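Side-chain contact in pyocyanin demethylase (Mycobacterium fortuitum subsp. fortuitum DSM 46621 = ATCC 6841, PDB 5K21), which demethylates the phenazine pyocyanin, a Pseudomonas aeruginosa pigment, by a tautomerizing reaction that yields 1-hydroxyphenazine, and thereby inhibits biofilms of that bacterium: residues F42-S47 / E126-K131. Residues are numbered along the deposited sequence; the frame is centred on the assembly and turned at random.
Sequences FSDILS and EKYELK. With 6QF (phenazin-1-ol), chain F.
Leu46 and Tyr128 make the apolar part of the contact: CD2 of Leu46 comes to 3.9 Å from CE2 of Tyr128, the two side chains crossing at about a right angle. The methyl meets the ring obliquely. Leu76 and Ile78 of strand 70-80 also touch Tyr128, and Val118 packs on it from strand 114-119.

The polar part lies at the far end of the ring. Asp44 OD2 is 3.5 Å from Tyr128 OH, with the carboxylate and ring planes 82° apart, yet no hydrogen bond joins them; the hydroxyl is bonded to Asp56 OD2 instead, while Asn21 ND2 holds Asp44 OD1. Asp44 OD2 also lies close to Asp56 OD1, and Glu126 OE2 is 4.8 Å from Asp44 OD1.

Strands 39-48 and 127-132 are not neighbours in the sheet of this eight-stranded antiparallel barrel, of the allene oxide cyclase-like family; strand 13-27 runs between them where the barrel closes, and their side chains meet over it on the inner side of the wall, where the ligand also lies.

Phe42 and Tyr128 both belong to the phenazin-1-ol pocket. With chi1 at 56°, CG of Phe42 sits between the backbone N and the carbonyl carbon, and one ring face lies against the tricycle, whose C3 stands 3.5 Å above the ring centre. Tyr128 reaches the ligand through its hydroxyl, OH to C11 being 3.4 Å, while Asp40 and His93 hydrogen-bond to the phenazine.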
loop_
_atom_site.group_PDB
_atom_site.type_symbol
_atom_site.label_atom_id
_atom_site.label_comp_id
_atom_site.label_asym_id
_atom_site.label_seq_id
_atom_site.Cartn_x
_atom_site.Cartn_y
_atom_site.Cartn_z
ATOM N N PHE B 42 -5.101 11.610 -1.893
ATOM C CA PHE B 42 -5.672 12.403 -2.978
ATOM C C PHE B 42 -6.578 11.571 -3.877
ATOM O O PHE B 42 -6.525 10.340 -3.897
ATOM C CB PHE B 42 -4.571 13.019 -3.834
ATOM C CG PHE B 42 -3.623 11.994 -4.399
ATOM C CD1 PHE B 42 -2.561 11.523 -3.647
ATOM C CD2 PHE B 42 -3.837 11.459 -5.653
ATOM C CE1 PHE B 42 -1.701 10.550 -4.158
ATOM C CE2 PHE B 42 -3.002 10.500 -6.157
ATOM C CZ PHE B 42 -1.930 10.041 -5.404
ATOM N N SER B 43 -7.394 12.287 -4.650
ATOM C CA SER B 43 -8.231 11.719 -5.691
ATOM C C SER B 43 -8.170 12.657 -6.880
ATOM O O SER B 43 -7.934 13.861 -6.723
ATOM C CB SER B 43 -9.693 11.529 -5.239
ATOM O OG SER B 43 -10.248 12.730 -4.714
ATOM N N ASP B 44 -8.392 12.097 -8.065
ATOM C CA ASP B 44 -8.337 12.844 -9.312
ATOM C C ASP B 44 -9.497 12.432 -10.204
ATOM O O ASP B 44 -10.045 11.334 -10.082
ATOM C CB ASP B 44 -7.031 12.604 -10.070
ATOM C CG ASP B 44 -5.799 12.903 -9.228
ATOM O OD1 ASP B 44 -5.405 14.082 -9.160
ATOM O OD2 ASP B 44 -5.248 11.964 -8.618
ATOM N N ILE B 45 -9.857 13.341 -11.106
ATOM C CA ILE B 45 -10.774 13.072 -12.211
ATOM C C ILE B 45 -9.940 12.833 -13.462
ATOM O O ILE B 45 -9.040 13.621 -13.777
ATOM C CB ILE B 45 -11.745 14.245 -12.427
ATOM C CG1 ILE B 45 -12.636 14.464 -11.204
ATOM C CG2 ILE B 45 -12.590 14.030 -13.675
ATOM C CD1 ILE B 45 -13.631 13.363 -10.987
ATOM N N LEU B 46 -10.222 11.751 -14.178
ATOM C CA LEU B 46 -9.469 11.415 -15.383
ATOM C C LEU B 46 -10.327 11.668 -16.606
ATOM O O LEU B 46 -11.510 11.310 -16.627
ATOM C CB LEU B 46 -9.024 9.955 -15.358
ATOM C CG LEU B 46 -8.327 9.545 -14.067
ATOM C CD1 LEU B 46 -8.074 8.030 -14.033
ATOM C CD2 LEU B 46 -7.038 10.304 -13.908
ATOM N N SER B 47 -9.737 12.292 -17.629
ATOM C CA SER B 47 -10.487 12.580 -18.843
ATOM C C SER B 47 -9.601 12.388 -20.065
ATOM O O SER B 47 -8.369 12.449 -19.991
ATOM C CB SER B 47 -11.070 13.996 -18.808
ATOM O OG SER B 47 -10.060 14.967 -18.743
ATOM N N GLU B 126 -1.657 18.329 -15.972
ATOM C CA GLU B 126 -1.158 17.059 -15.476
ATOM C C GLU B 126 -1.668 15.927 -16.354
ATOM O O GLU B 126 -2.837 15.903 -16.747
ATOM C CB GLU B 126 -1.609 16.831 -14.032
ATOM C CG GLU B 126 -1.037 15.552 -13.453
ATOM C CD GLU B 126 -1.352 15.360 -11.989
ATOM O OE1 GLU B 126 -1.666 16.353 -11.290
ATOM O OE2 GLU B 126 -1.272 14.206 -11.533
ATOM N N LYS B 127 -0.787 14.978 -16.644
ATOM C CA LYS B 127 -1.128 13.828 -17.465
ATOM C C LYS B 127 -0.466 12.583 -16.905
ATOM O O LYS B 127 0.576 12.657 -16.245
ATOM C CB LYS B 127 -0.677 14.008 -18.916
ATOM C CG LYS B 127 -1.352 15.136 -19.663
ATOM C CD LYS B 127 -0.914 15.151 -21.128
ATOM C CE LYS B 127 -1.583 16.262 -21.929
ATOM N NZ LYS B 127 -1.197 17.619 -21.467
ATOM N N TYR B 128 -1.114 11.448 -17.152
ATOM C CA TYR B 128 -0.526 10.131 -16.970
ATOM C C TYR B 128 -0.323 9.537 -18.349
ATOM O O TYR B 128 -1.274 9.486 -19.147
ATOM C CB TYR B 128 -1.426 9.180 -16.191
ATOM C CG TYR B 128 -1.834 9.585 -14.817
ATOM C CD1 TYR B 128 -1.063 10.436 -14.058
ATOM C CD2 TYR B 128 -3.007 9.073 -14.265
ATOM C CE1 TYR B 128 -1.456 10.804 -12.772
ATOM C CE2 TYR B 128 -3.403 9.422 -12.961
ATOM C CZ TYR B 128 -2.622 10.282 -12.229
ATOM O OH TYR B 128 -3.007 10.636 -10.940
ATOM N N GLU B 129 0.878 9.041 -18.604
ATOM C CA GLU B 129 1.162 8.322 -19.844
ATOM C C GLU B 129 1.469 6.876 -19.477
ATOM O O GLU B 129 2.430 6.596 -18.755
ATOM C CB GLU B 129 2.306 8.981 -20.614
ATOM C CG GLU B 129 2.610 8.313 -21.947
ATOM C CD GLU B 129 1.415 8.366 -22.929
ATOM O OE1 GLU B 129 0.700 9.400 -22.952
ATOM O OE2 GLU B 129 1.198 7.381 -23.681
ATOM N N LEU B 130 0.619 5.969 -19.934
ATOM C CA LEU B 130 0.701 4.568 -19.558
ATOM C C LEU B 130 1.275 3.735 -20.695
ATOM O O LEU B 130 0.968 3.982 -21.867
ATOM C CB LEU B 130 -0.679 4.030 -19.204
ATOM C CG LEU B 130 -1.203 4.440 -17.828
ATOM C CD1 LEU B 130 -1.669 5.891 -17.858
ATOM C CD2 LEU B 130 -2.291 3.534 -17.393
ATOM N N LYS B 131 2.130 2.777 -20.337
ATOM C CA LYS B 131 2.535 1.687 -21.217
ATOM C C LYS B 131 2.236 0.396 -20.469
ATOM O O LYS B 131 2.886 0.096 -19.461
ATOM C CB LYS B 131 4.008 1.768 -21.592
ATOM C CG LYS B 131 4.418 0.657 -22.576
ATOM C CD LYS B 131 5.905 0.615 -22.860
ATOM C CE LYS B 131 6.265 -0.666 -23.606
ATOM N NZ LYS B 131 7.740 -0.917 -23.694
HETATM C C4 6QF F . 0.067 13.498 -5.411
HETATM C C5 6QF F . 0.155 14.408 -4.249
HETATM C C6 6QF F . -0.730 15.421 -4.040
HETATM C C10 6QF F . -0.299 11.925 -7.639
HETATM C C13 6QF F . 0.449 10.030 -9.007
HETATM C C15 6QF F . 1.676 10.587 -7.039
HETATM C C1 6QF F . -1.806 15.629 -4.964
HETATM C C2 6QF F . -1.935 14.829 -6.035
HETATM C C3 6QF F . -1.028 13.725 -6.330
HETATM N N7 6QF F . -1.180 12.939 -7.419
HETATM N N8 6QF F . 0.955 12.490 -5.631
HETATM C C9 6QF F . 0.786 11.692 -6.730
HETATM C C11 6QF F . -0.406 11.033 -8.783
HETATM C C14 6QF F . 1.528 9.797 -8.107
HETATM O O19 6QF F . 1.176 14.190 -3.398
#